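Local coordinates for protein inositol dehydrogenase (Lactobacillus casei, PDB 4MKX) that probably oxidises scyllo-inositol with NAD as cofactor, as a sugar alcohol dehydrogenase of the Gfo/Idh/MocA family, at residues 17-23 and 80-86; 106-110 and 310-314; 111-115 and 193-198. All blocks are in the same frame, centred on the assembly; numbering follows the deposited sequence.

Interaction 1. Residues 17-23 and 80-86; sequences TIKIGIV and DIDAVFI
Strands 18-23 and 83-86 lie side by side and parallel at the centre of a Rossmann fold sheet, their axes 4.6 Å apart at the closest and inclined by 28°, with extended backbones. Ile20 pairs with Ala83, Gly21 with Val84, Ile22 with Phe85 and Val23 with Ile86. Lys19, the residue most covered, lies just before the first paired residues. Lys19 N donates to Asp82 OD2 (2.9 Å), and Lys19 O accepts Asp82 N (2.8 Å) and, weakly, Ala83 N (3.3 Å). An aspartate suits position 82, since with chi1 m its carboxylate stands in for a backbone acceptor before the strand begins. The long side chain of Lys19, m then t and t, reaches the exposed end of the pair, where NZ makes a salt bridge with Asp80 OD2 (3.2 Å). At Gly21 a CB would clash with Ile81 CD1, so the bare backbone fits. Phe85 shares a face with Ile20, Ile22 and Ala83, beneath helices 27-38 and 304-319; its ring, with chi1 near -102°, is met by Ile20 CG2 at CD1 (3.7 Å), while its CB lies 3.9 Å from Ile22 CG1. Strand 18-23 leads into a turn and helix 27-38 carrying Gly24, Gly26 and Gly29, consistent with a dinucleotide-binding glycine-rich turn. Backbone hydrogen bonds join Gly21 N to Ala83 O (2.9 Å), Phe85 N to Gly21 O (2.8 Å) and Val23 N to Phe85 O (3.1 Å).

Interaction 2. Residues 106-110 and 310-314; sequences HVFSE and EEQAF
The extended strand 106-109 runs nearly antiparallel to the helical residues 310-314, at 165° between their directions and 10.3 Å between the axes, a gap filled by side chains. Glu310 opens the helical turn with chi1 p and chi2 t, which bring OE2 to the edge of the Phe108 ring, 3.7 Å from CZ. The same OE2 is 4.1 Å from Glu110 OE2; a water hydrogen-bonded to Glu110 OE2 (2.6 Å) and Glu310 OE2 (2.5 Å) mediates between these like charges, and Glu110 OE2 also hydrogen-bonds to His32 NE2. Glu311 points sideways, and Glu311 OE2 hydrogen-bonds to His32 ND1. One turn after Glu310, Phe314 N hydrogen-bonds to Glu310 O (3.1 Å), and the Phe314 ring, chi1 t, reaches the strand. Phe108, also chi1 t, sets its CB over that ring in a CH-pi contact, 3.9 Å from the centroid, and its own ring meets Phe314 edge-to-face, with centroids 5.9 Å apart and planes at 70°. Phe314 CE1 approaches Val107 O (3.5 Å), and its CZ approaches His106 CB (4.0 Å). Helix 304-319, from late in the chain, thus packs through its phenylalanine on one face of the parallel sheet, a helix-on-sheet layer of the Rossmann fold.

Interaction 3. Residues 111-115 and 193-198; sequences KPIGL and LDMSIH
Lys111 and Pro112, joined by a cis peptide bond, bring the loop 111-115 against residues 193-198, where helix 191-195 ends and helix 197-207 begins; with Glu110 they match the Glu-Lys-Pro signature of the Gfo/Idh/MocA family. Both have polyproline-like backbones, and the CA atoms of Pro112 and Ile197 lie 7.4 Å apart. Lys111, the most buried by the contact, bends early, with chi1 p and chi2 near 90°, then runs straight through two t angles, so that Lys111 CE passes 3.7 Å from His198 NE2 and NZ arrives at the end of helix 191-195. There Lys111 NZ makes a weak hydrogen bond to Asp194 O (3.2 Å), and it donates at 2.5 Å to a water that in turn donates to Leu193 O (2.7 Å). A lysine suits this place because a long apolar stem can cross the gap and end in a donor for backbone carbonyls. Pro112, its ring in the C-gamma endo pucker, touches Ile197 CD1 through CB at 3.6 Å; the m, t rotamer of Ile197 carries that methyl to the proline. Gly114 is almost fully extended, which glycine does easily. Beyond it, Leu115 (m, t) and Leu193 (t, p) meet CD2 to CD2 at 3.7 Å. The His198 side chain, chi1 m, leaves sideways and brings its ring near Lys111. Lys111, Asp194 and His198 are consistent with the catalytic lysine, aspartate and histidine of related inositol dehydrogenases. The CA-to-CB bond of Asp194 points away, and its OD2 salt-bridges Arg253. Around the contact, helix 328-347 packs on Pro112 and Ile197, while Met195 rests on strands 162-172 and 246-252.

Overall arrangement
From the N terminus, interaction 1 closes first, bringing the fourth strand of the Rossmann sheet back beside the first after about 60 residues. Interaction 2 opens only afterwards, on the next strand, 106-109, which adjoins 83-86; probable hydrogen bonds such as Ile86 N to Phe108 O (2.8 Å) connect the two contacts, whose centres lie 10 Å apart. Its far partner, helix 304-319, returns about 200 residues later to cover the same sheet. Interaction 3 starts directly after residue 110 and closes at 193-198, wholly within that wider span. Centred about 17 Å from the centre of interaction 2, it joins the loop after strand 106-109 of the Rossmann domain to helices of the C-terminal domain.

Interaction 1. Residues 17-23 and 80-86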
ATOM      1  N   THR A  17     -39.045 -19.981  12.912  1.00 31.33           N
ATOM      2  CA  THR A  17     -38.836 -18.824  12.061  1.00 28.02           C
ATOM      3  C   THR A  17     -39.351 -17.570  12.759  1.00 24.50           C
ATOM      4  O   THR A  17     -40.512 -17.509  13.161  1.00 28.66           O
ATOM      5  CB  THR A  17     -39.585 -18.993  10.734  1.00 29.25           C
ATOM      6  OG1 THR A  17     -39.129 -20.182  10.075  1.00 34.56           O
ATOM      7  CG2 THR A  17     -39.346 -17.800   9.831  1.00 22.71           C
ATOM      8  N   ILE A  18     -38.484 -16.573  12.900  1.00 22.91           N
ATOM      9  CA  ILE A  18     -38.863 -15.300  13.513  1.00 19.23           C
ATOM     10  C   ILE A  18     -39.539 -14.434  12.461  1.00 20.85           C
ATOM     11  O   ILE A  18     -38.931 -14.114  11.444  1.00 20.40           O
ATOM     12  CB  ILE A  18     -37.626 -14.552  14.042  1.00 22.58           C
ATOM     13  CG1 ILE A  18     -36.844 -15.426  15.023  1.00 22.80           C
ATOM     14  CG2 ILE A  18     -38.028 -13.226  14.694  1.00 22.04           C
ATOM     15  CD1 ILE A  18     -37.637 -15.828  16.247  1.00 25.58           C
ATOM     16  N   LYS A  19     -40.795 -14.055  12.691  1.00 16.77           N
ATOM     17  CA  LYS A  19     -41.488 -13.186  11.742  1.00 16.86           C
ATOM     18  C   LYS A  19     -41.256 -11.739  12.152  1.00 14.72           C
ATOM     19  O   LYS A  19     -41.456 -11.383  13.308  1.00 16.97           O
ATOM     20  CB  LYS A  19     -42.982 -13.499  11.714  1.00 16.74           C
ATOM     21  CG  LYS A  19     -43.291 -14.863  11.130  1.00 20.04           C
ATOM     22  CD  LYS A  19     -44.735 -15.273  11.404  1.00 22.18           C
ATOM     23  CE  LYS A  19     -44.994 -16.689  10.914  1.00 29.45           C
ATOM     24  NZ  LYS A  19     -45.895 -17.433  11.840  0.42 25.89           N
ATOM     25  N   ILE A  20     -40.835 -10.914  11.201  1.00 14.95           N
ATOM     26  CA  ILE A  20     -40.400  -9.559  11.517  1.00 11.55           C
ATOM     27  C   ILE A  20     -41.262  -8.535  10.807  1.00 15.45           C
ATOM     28  O   ILE A  20     -41.620  -8.713   9.647  1.00 16.33           O
ATOM     29  CB  ILE A  20     -38.922  -9.372  11.094  1.00 14.82           C
ATOM     30  CG1 ILE A  20     -38.055 -10.357  11.883  1.00 15.15           C
ATOM     31  CG2 ILE A  20     -38.461  -7.927  11.317  1.00 14.76           C
ATOM     32  CD1 ILE A  20     -36.597 -10.305  11.537  1.00 15.69           C
ATOM     33  N   GLY A  21     -41.606  -7.458  11.503  1.00 12.98           N
ATOM     34  CA  GLY A  21     -42.236  -6.332  10.839  1.00 14.43           C
ATOM     35  C   GLY A  21     -41.272  -5.167  10.812  1.00 12.56           C
ATOM     36  O   GLY A  21     -40.513  -4.977  11.754  1.00 17.65           O
ATOM     37  N   ILE A  22     -41.303  -4.394   9.733  1.00 13.34           N
ATOM     38  CA  ILE A  22     -40.392  -3.277   9.585  1.00 16.05           C
ATOM     39  C   ILE A  22     -41.170  -1.976   9.418  1.00 18.17           C
ATOM     40  O   ILE A  22     -42.248  -1.953   8.823  1.00 18.68           O
ATOM     41  CB  ILE A  22     -39.404  -3.496   8.402  1.00 14.54           C
ATOM     42  CG1 ILE A  22     -38.299  -2.436   8.419  1.00 13.50           C
ATOM     43  CG2 ILE A  22     -40.127  -3.494   7.052  1.00 16.42           C
ATOM     44  CD1 ILE A  22     -37.103  -2.789   7.522  1.00 16.14           C
ATOM     45  N   VAL A  23     -40.631  -0.894   9.968  1.00 14.35           N
ATOM     46  CA  VAL A  23     -41.154   0.431   9.691  1.00 14.86           C
ATOM     47  C   VAL A  23     -39.991   1.268   9.190  1.00 15.87           C
ATOM     48  O   VAL A  23     -38.890   1.196   9.741  1.00 16.24           O
ATOM     49  CB  VAL A  23     -41.805   1.081  10.935  1.00 16.65           C
ATOM     50  CG1 VAL A  23     -40.824   1.155  12.119  1.00 15.22           C
ATOM     51  CG2 VAL A  23     -42.343   2.463  10.581  1.00 15.56           C
ATOM     52  N   ASP A  80     -48.899 -10.601  12.335  1.00 18.36           N
ATOM     53  CA  ASP A  80     -48.379 -11.851  12.870  1.00 19.80           C
ATOM     54  C   ASP A  80     -46.857 -11.784  12.935  1.00 19.04           C
ATOM     55  O   ASP A  80     -46.168 -12.423  12.144  1.00 20.04           O
ATOM     56  CB  ASP A  80     -48.813 -13.029  11.995  1.00 20.48           C
ATOM     57  CG  ASP A  80     -48.386 -14.368  12.562  1.00 22.95           C
ATOM     58  OD1 ASP A  80     -48.128 -14.454  13.785  1.00 28.52           O
ATOM     59  OD2 ASP A  80     -48.326 -15.343  11.781  1.00 33.35           O
ATOM     60  N   ILE A  81     -46.337 -11.008  13.881  1.00 18.97           N
ATOM     61  CA  ILE A  81     -44.893 -10.808  13.985  1.00 17.98           C
ATOM     62  C   ILE A  81     -44.393 -11.054  15.404  1.00 18.21           C
ATOM     63  O   ILE A  81     -45.155 -10.917  16.368  1.00 19.75           O
ATOM     64  CB  ILE A  81     -44.495  -9.393  13.547  1.00 17.87           C
ATOM     65  CG1 ILE A  81     -45.161  -8.331  14.431  1.00 19.36           C
ATOM     66  CG2 ILE A  81     -44.839  -9.163  12.080  1.00 17.23           C
ATOM     67  CD1 ILE A  81     -44.799  -6.896  14.015  1.00 16.44           C
ATOM     68  N   ASP A  82     -43.109 -11.398  15.528  1.00 16.40           N
ATOM     69  CA  ASP A  82     -42.489 -11.663  16.823  1.00 14.40           C
ATOM     70  C   ASP A  82     -41.556 -10.517  17.197  1.00 16.58           C
ATOM     71  O   ASP A  82     -41.222 -10.331  18.367  1.00 18.29           O
ATOM     72  CB  ASP A  82     -41.660 -12.939  16.746  1.00 17.52           C
ATOM     73  CG  ASP A  82     -42.465 -14.123  16.250  1.00 22.12           C
ATOM     74  OD1 ASP A  82     -43.533 -14.393  16.840  1.00 26.25           O
ATOM     75  OD2 ASP A  82     -42.041 -14.764  15.263  1.00 23.13           O
ATOM     76  N   ALA A  83     -41.137  -9.768  16.184  1.00 15.56           N
ATOM     77  CA  ALA A  83     -40.099  -8.744  16.346  1.00 12.38           C
ATOM     78  C   ALA A  83     -40.278  -7.613  15.353  1.00 14.33           C
ATOM     79  O   ALA A  83     -40.924  -7.785  14.314  1.00 16.39           O
ATOM     80  CB  ALA A  83     -38.719  -9.377  16.184  1.00 15.31           C
ATOM     81  N   VAL A  84     -39.680  -6.456  15.655  1.00 13.39           N
ATOM     82  CA  VAL A  84     -39.789  -5.307  14.772  1.00 12.54           C
ATOM     83  C   VAL A  84     -38.407  -4.741  14.464  1.00 11.34           C
ATOM     84  O   VAL A  84     -37.517  -4.809  15.301  1.00 14.59           O
ATOM     85  CB  VAL A  84     -40.650  -4.183  15.387  1.00 15.73           C
ATOM     86  CG1 VAL A  84     -42.057  -4.675  15.666  1.00 18.19           C
ATOM     87  CG2 VAL A  84     -40.022  -3.664  16.667  1.00 20.01           C
ATOM     88  N   PHE A  85     -38.251  -4.197  13.261  1.00 11.81           N
ATOM     89  CA  PHE A  85     -37.062  -3.432  12.902  1.00 13.73           C
ATOM     90  C   PHE A  85     -37.520  -2.006  12.739  1.00 14.79           C
ATOM     91  O   PHE A  85     -38.372  -1.716  11.891  1.00 13.49           O
ATOM     92  CB  PHE A  85     -36.492  -3.908  11.566  1.00 15.30           C
ATOM     93  CG  PHE A  85     -35.293  -4.804  11.696  1.00 12.89           C
ATOM     94  CD1 PHE A  85     -35.399  -6.032  12.338  1.00 15.09           C
ATOM     95  CD2 PHE A  85     -34.072  -4.427  11.161  1.00 13.98           C
ATOM     96  CE1 PHE A  85     -34.301  -6.867  12.462  1.00 17.63           C
ATOM     97  CE2 PHE A  85     -32.962  -5.250  11.288  1.00 16.09           C
ATOM     98  CZ  PHE A  85     -33.079  -6.472  11.934  1.00 14.78           C
ATOM     99  N   ILE A  86     -36.967  -1.110  13.550  1.00 12.23           N
ATOM    100  CA  ILE A  86     -37.359   0.282  13.496  1.00 13.34           C
ATOM    101  C   ILE A  86     -36.334   1.067  12.697  1.00 12.47           C
ATOM    102  O   ILE A  86     -35.197   1.264  13.140  1.00 13.51           O
ATOM    103  CB  ILE A  86     -37.526   0.845  14.905  1.00 13.52           C
ATOM    104  CG1 ILE A  86     -38.712   0.150  15.574  1.00 13.74           C
ATOM    105  CG2 ILE A  86     -37.756   2.361  14.870  1.00 14.39           C
ATOM    106  CD1 ILE A  86     -38.750   0.306  17.086  1.00 15.45           C
TER

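Interaction 2. Residues 106-110 and 310-314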
ATOM      1  N   HIS A 106     -39.929  -8.186  20.262  1.00 14.00           N
ATOM      2  CA  HIS A 106     -38.485  -7.923  20.323  1.00 13.28           C
ATOM      3  C   HIS A 106     -38.167  -6.754  19.410  1.00 15.21           C
ATOM      4  O   HIS A 106     -38.835  -6.550  18.394  1.00 14.69           O
ATOM      5  CB  HIS A 106     -37.711  -9.161  19.879  1.00 17.34           C
ATOM      6  CG  HIS A 106     -37.984 -10.372  20.711  1.00 16.84           C
ATOM      7  ND1 HIS A 106     -37.343 -10.612  21.905  1.00 17.28           N
ATOM      8  CD2 HIS A 106     -38.828 -11.417  20.516  1.00 17.84           C
ATOM      9  CE1 HIS A 106     -37.784 -11.751  22.416  1.00 21.55           C
ATOM     10  NE2 HIS A 106     -38.682 -12.257  21.592  1.00 18.30           N
ATOM     11  N   VAL A 107     -37.149  -5.973  19.762  1.00 15.31           N
ATOM     12  CA  VAL A 107     -36.910  -4.729  19.050  1.00 12.42           C
ATOM     13  C   VAL A 107     -35.469  -4.550  18.575  1.00 14.43           C
ATOM     14  O   VAL A 107     -34.533  -4.630  19.372  1.00 14.24           O
ATOM     15  CB  VAL A 107     -37.264  -3.510  19.934  1.00 13.87           C
ATOM     16  CG1 VAL A 107     -36.897  -2.213  19.213  1.00 16.16           C
ATOM     17  CG2 VAL A 107     -38.745  -3.539  20.296  1.00 14.91           C
ATOM     18  N   PHE A 108     -35.311  -4.349  17.271  1.00 12.41           N
ATOM     19  CA  PHE A 108     -34.078  -3.803  16.717  1.00 13.47           C
ATOM     20  C   PHE A 108     -34.375  -2.365  16.327  1.00 11.78           C
ATOM     21  O   PHE A 108     -35.332  -2.099  15.587  1.00 13.61           O
ATOM     22  CB  PHE A 108     -33.659  -4.593  15.473  1.00 10.61           C
ATOM     23  CG  PHE A 108     -32.432  -4.037  14.775  1.00 11.51           C
ATOM     24  CD1 PHE A 108     -32.546  -2.980  13.872  1.00 10.63           C
ATOM     25  CD2 PHE A 108     -31.185  -4.591  15.002  1.00 14.40           C
ATOM     26  CE1 PHE A 108     -31.423  -2.460  13.224  1.00 13.17           C
ATOM     27  CE2 PHE A 108     -30.053  -4.083  14.351  1.00 13.37           C
ATOM     28  CZ  PHE A 108     -30.184  -3.016  13.461  1.00 12.92           C
ATOM     29  N   SER A 109     -33.551  -1.427  16.781  1.00  9.50           N
ATOM     30  CA  SER A 109     -33.746  -0.045  16.372  1.00 10.81           C
ATOM     31  C   SER A 109     -32.488   0.488  15.728  1.00  9.92           C
ATOM     32  O   SER A 109     -31.403   0.263  16.238  1.00 11.55           O
ATOM     33  CB  SER A 109     -34.095   0.817  17.589  1.00 14.15           C
ATOM     34  OG  SER A 109     -34.217   2.172  17.221  1.00 13.63           O
ATOM     35  N   GLU A 110     -32.630   1.199  14.618  1.00 10.30           N
ATOM     36  CA  GLU A 110     -31.493   1.953  14.104  1.00 10.48           C
ATOM     37  C   GLU A 110     -31.078   3.054  15.062  1.00 12.27           C
ATOM     38  O   GLU A 110     -31.852   3.482  15.926  1.00 14.64           O
ATOM     39  CB  GLU A 110     -31.799   2.568  12.734  1.00 12.30           C
ATOM     40  CG  GLU A 110     -31.441   1.655  11.573  1.00 12.26           C
ATOM     41  CD  GLU A 110     -29.956   1.321  11.545  1.00 13.05           C
ATOM     42  OE1 GLU A 110     -29.140   2.108  12.077  1.00 11.95           O
ATOM     43  OE2 GLU A 110     -29.590   0.264  10.987  1.00 14.63           O
ATOM     44  N   GLU A 310     -25.217  -8.039  11.766  1.00 10.74           N
ATOM     45  CA  GLU A 310     -26.017  -7.546  12.889  1.00  9.95           C
ATOM     46  C   GLU A 310     -27.467  -8.027  12.812  1.00 11.06           C
ATOM     47  O   GLU A 310     -28.085  -8.253  13.840  1.00 11.75           O
ATOM     48  CB  GLU A 310     -25.970  -6.015  13.037  1.00 10.40           C
ATOM     49  CG  GLU A 310     -26.850  -5.248  12.061  1.00 12.27           C
ATOM     50  CD  GLU A 310     -26.784  -3.741  12.240  1.00 11.47           C
ATOM     51  OE1 GLU A 310     -26.310  -3.262  13.301  1.00 11.86           O
ATOM     52  OE2 GLU A 310     -27.200  -3.024  11.300  1.00 11.66           O
ATOM     53  N   GLU A 311     -28.008  -8.160  11.602  1.00 11.23           N
ATOM     54  CA  GLU A 311     -29.368  -8.661  11.440  1.00  9.67           C
ATOM     55  C   GLU A 311     -29.424 -10.114  11.895  1.00 13.09           C
ATOM     56  O   GLU A 311     -30.338 -10.511  12.614  1.00 13.20           O
ATOM     57  CB  GLU A 311     -29.810  -8.551   9.976  1.00 10.66           C
ATOM     58  CG  GLU A 311     -29.988  -7.116   9.486  1.00 11.66           C
ATOM     59  CD  GLU A 311     -29.778  -6.993   7.999  1.00 12.87           C
ATOM     60  OE1 GLU A 311     -29.470  -8.024   7.371  1.00 13.49           O
ATOM     61  OE2 GLU A 311     -29.880  -5.877   7.450  1.00 12.16           O
ATOM     62  N   GLN A 312     -28.442 -10.909  11.483  1.00 12.69           N
ATOM     63  CA  GLN A 312     -28.430 -12.319  11.865  1.00 13.33           C
ATOM     64  C   GLN A 312     -28.231 -12.466  13.365  1.00 13.26           C
ATOM     65  O   GLN A 312     -28.835 -13.341  13.998  1.00 15.08           O
ATOM     66  CB  GLN A 312     -27.345 -13.089  11.106  1.00 12.85           C
ATOM     67  CG  GLN A 312     -27.473 -14.611  11.233  1.00 16.93           C
ATOM     68  CD  GLN A 312     -28.732 -15.154  10.564  1.00 17.60           C
ATOM     69  OE1 GLN A 312     -28.832 -15.174   9.336  1.00 18.50           O
ATOM     70  NE2 GLN A 312     -29.699 -15.599  11.371  1.00 16.59           N
ATOM     71  N   ALA A 313     -27.400 -11.605  13.942  1.00 12.76           N
ATOM     72  CA  ALA A 313     -27.167 -11.656  15.378  1.00 13.58           C
ATOM     73  C   ALA A 313     -28.450 -11.365  16.161  1.00 15.61           C
ATOM     74  O   ALA A 313     -28.693 -11.964  17.207  1.00 16.61           O
ATOM     75  CB  ALA A 313     -26.060 -10.683  15.776  1.00 14.41           C
ATOM     76  N   PHE A 314     -29.265 -10.442  15.658  1.00 12.87           N
ATOM     77  CA  PHE A 314     -30.522 -10.114  16.324  1.00 12.05           C
ATOM     78  C   PHE A 314     -31.464 -11.314  16.309  1.00 17.17           C
ATOM     79  O   PHE A 314     -32.023 -11.691  17.344  1.00 16.62           O
ATOM     80  CB  PHE A 314     -31.162  -8.890  15.672  1.00 12.20           C
ATOM     81  CG  PHE A 314     -32.533  -8.568  16.196  1.00 14.13           C
ATOM     82  CD1 PHE A 314     -32.706  -8.038  17.474  1.00 15.72           C
ATOM     83  CD2 PHE A 314     -33.642  -8.769  15.396  1.00 15.94           C
ATOM     84  CE1 PHE A 314     -33.980  -7.737  17.951  1.00 14.68           C
ATOM     85  CE2 PHE A 314     -34.916  -8.471  15.864  1.00 14.53           C
ATOM     86  CZ  PHE A 314     -35.081  -7.943  17.140  1.00 14.94           C
TER
HETATM   87  O   HOH W   1     -27.225  -0.581  11.518  1.00 13.01           O

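Interaction 3. Residues 111-115 and 193-198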
ATOM      1  N   LYS A 111     -29.835   3.501  14.914  1.00 11.40           N
ATOM      2  CA  LYS A 111     -29.371   4.675  15.636  1.00 13.50           C
ATOM      3  C   LYS A 111     -30.027   5.935  15.083  1.00 12.48           C
ATOM      4  O   LYS A 111     -30.517   5.944  13.951  1.00 13.61           O
ATOM      5  CB  LYS A 111     -27.839   4.775  15.532  1.00 16.38           C
ATOM      6  CG  LYS A 111     -27.297   5.002  14.105  1.00 16.91           C
ATOM      7  CD  LYS A 111     -27.165   6.501  13.774  1.00 21.42           C
ATOM      8  CE  LYS A 111     -26.889   6.728  12.287  1.00 24.12           C
ATOM      9  NZ  LYS A 111     -26.914   8.174  11.931  1.00 27.88           N
ATOM     10  N   PRO A 112     -30.064   7.013  15.885  1.00 14.58           N
ATOM     11  CA  PRO A 112     -29.749   7.060  17.314  1.00 13.69           C
ATOM     12  C   PRO A 112     -30.953   6.524  18.051  1.00 13.45           C
ATOM     13  O   PRO A 112     -32.006   6.362  17.431  1.00 16.33           O
ATOM     14  CB  PRO A 112     -29.626   8.562  17.594  1.00 15.36           C
ATOM     15  CG  PRO A 112     -30.533   9.201  16.615  1.00 18.14           C
ATOM     16  CD  PRO A 112     -30.504   8.318  15.372  1.00 15.80           C
ATOM     17  N   ILE A 113     -30.820   6.242  19.337  1.00 12.16           N
ATOM     18  CA  ILE A 113     -31.982   5.739  20.069  1.00 12.20           C
ATOM     19  C   ILE A 113     -33.081   6.798  20.127  1.00 16.38           C
ATOM     20  O   ILE A 113     -34.275   6.488  20.056  1.00 15.28           O
ATOM     21  CB  ILE A 113     -31.587   5.231  21.479  1.00 12.01           C
ATOM     22  CG1 ILE A 113     -32.738   4.451  22.121  1.00 14.18           C
ATOM     23  CG2 ILE A 113     -31.098   6.373  22.395  1.00 14.51           C
ATOM     24  CD1 ILE A 113     -32.308   3.668  23.338  1.00 18.83           C
ATOM     25  N   GLY A 114     -32.665   8.055  20.232  1.00 15.80           N
ATOM     26  CA  GLY A 114     -33.588   9.166  20.339  1.00 15.65           C
ATOM     27  C   GLY A 114     -32.780  10.448  20.387  1.00 16.08           C
ATOM     28  O   GLY A 114     -31.545  10.407  20.295  1.00 15.85           O
ATOM     29  N   LEU A 115     -33.464  11.578  20.540  1.00 14.90           N
ATOM     30  CA  LEU A 115     -32.818  12.886  20.434  1.00 15.12           C
ATOM     31  C   LEU A 115     -32.835  13.693  21.729  1.00 18.64           C
ATOM     32  O   LEU A 115     -32.030  14.617  21.913  1.00 20.39           O
ATOM     33  CB  LEU A 115     -33.492  13.693  19.327  1.00 16.65           C
ATOM     34  CG  LEU A 115     -33.523  12.962  17.990  1.00 19.34           C
ATOM     35  CD1 LEU A 115     -34.387  13.697  16.997  1.00 21.59           C
ATOM     36  CD2 LEU A 115     -32.114  12.799  17.461  1.00 19.75           C
ATOM     37  N   LEU A 193     -24.403  14.688  15.159  1.00 20.46           N
ATOM     38  CA  LEU A 193     -25.515  13.776  15.394  1.00 24.42           C
ATOM     39  C   LEU A 193     -25.648  12.805  14.229  1.00 24.67           C
ATOM     40  O   LEU A 193     -25.832  11.598  14.420  1.00 26.29           O
ATOM     41  CB  LEU A 193     -26.813  14.567  15.536  1.00 24.43           C
ATOM     42  CG  LEU A 193     -27.973  13.841  16.205  1.00 33.61           C
ATOM     43  CD1 LEU A 193     -27.871  14.025  17.711  1.00 33.56           C
ATOM     44  CD2 LEU A 193     -29.305  14.351  15.653  1.00 34.56           C
ATOM     45  N   ASP A 194     -25.566  13.337  13.015  1.00 22.30           N
ATOM     46  CA  ASP A 194     -25.756  12.525  11.818  1.00 19.82           C
ATOM     47  C   ASP A 194     -24.581  11.595  11.535  1.00 24.05           C
ATOM     48  O   ASP A 194     -24.763  10.413  11.223  1.00 25.72           O
ATOM     49  CB  ASP A 194     -26.001  13.426  10.601  1.00 24.20           C
ATOM     50  CG  ASP A 194     -27.364  14.090  10.625  1.00 35.03           C
ATOM     51  OD1 ASP A 194     -28.273  13.568  11.310  1.00 37.16           O
ATOM     52  OD2 ASP A 194     -27.528  15.130   9.945  1.00 41.47           O
ATOM     53  N   MET A 195     -23.371  12.135  11.647  1.00 19.58           N
ATOM     54  CA  MET A 195     -22.182  11.457  11.131  1.00 21.21           C
ATOM     55  C   MET A 195     -21.282  10.804  12.181  1.00 21.08           C
ATOM     56  O   MET A 195     -20.552   9.864  11.866  1.00 22.24           O
ATOM     57  CB  MET A 195     -21.334  12.443  10.308  1.00 20.87           C
ATOM     58  CG  MET A 195     -21.972  12.876   9.008  1.00 23.82           C
ATOM     59  SD  MET A 195     -22.274  11.473   7.919  1.00 29.29           S
ATOM     60  CE  MET A 195     -20.597  11.056   7.436  1.00 20.77           C
ATOM     61  N   SER A 196     -21.308  11.301  13.413  1.00 15.35           N
ATOM     62  CA  SER A 196     -20.295  10.889  14.378  1.00 14.24           C
ATOM     63  C   SER A 196     -20.767   9.921  15.453  1.00 12.98           C
ATOM     64  O   SER A 196     -19.960   9.488  16.270  1.00 14.94           O
ATOM     65  CB  SER A 196     -19.692  12.118  15.060  1.00 15.37           C
ATOM     66  OG  SER A 196     -19.173  13.010  14.092  1.00 18.71           O
ATOM     67  N   ILE A 197     -22.061   9.603  15.475  1.00 15.66           N
ATOM     68  CA  ILE A 197     -22.573   8.698  16.489  1.00 13.75           C
ATOM     69  C   ILE A 197     -21.878   7.338  16.448  1.00 13.28           C
ATOM     70  O   ILE A 197     -21.557   6.783  17.493  1.00 11.39           O
ATOM     71  CB  ILE A 197     -24.112   8.532  16.406  1.00 16.41           C
ATOM     72  CG1 ILE A 197     -24.785   9.827  16.848  1.00 22.74           C
ATOM     73  CG2 ILE A 197     -24.585   7.421  17.331  1.00 23.56           C
ATOM     74  CD1 ILE A 197     -26.235   9.658  17.287  1.00 27.26           C
ATOM     75  N   HIS A 198     -21.614   6.810  15.251  1.00 10.89           N
ATOM     76  CA  HIS A 198     -20.921   5.534  15.163  1.00 12.03           C
ATOM     77  C   HIS A 198     -19.491   5.645  15.670  1.00 11.65           C
ATOM     78  O   HIS A 198     -18.952   4.693  16.243  1.00 11.75           O
ATOM     79  CB  HIS A 198     -20.896   5.004  13.734  1.00 11.72           C
ATOM     80  CG  HIS A 198     -22.232   4.592  13.206  1.00 11.50           C
ATOM     81  ND1 HIS A 198     -22.964   3.561  13.753  1.00 12.62           N
ATOM     82  CD2 HIS A 198     -22.956   5.059  12.161  1.00 15.54           C
ATOM     83  CE1 HIS A 198     -24.091   3.420  13.078  1.00 14.94           C
ATOM     84  NE2 HIS A 198     -24.104   4.309  12.097  1.00 12.22           N
TER
HETATM   85  O   HOH W   2     -27.703   9.894  13.626  1.00 28.92           O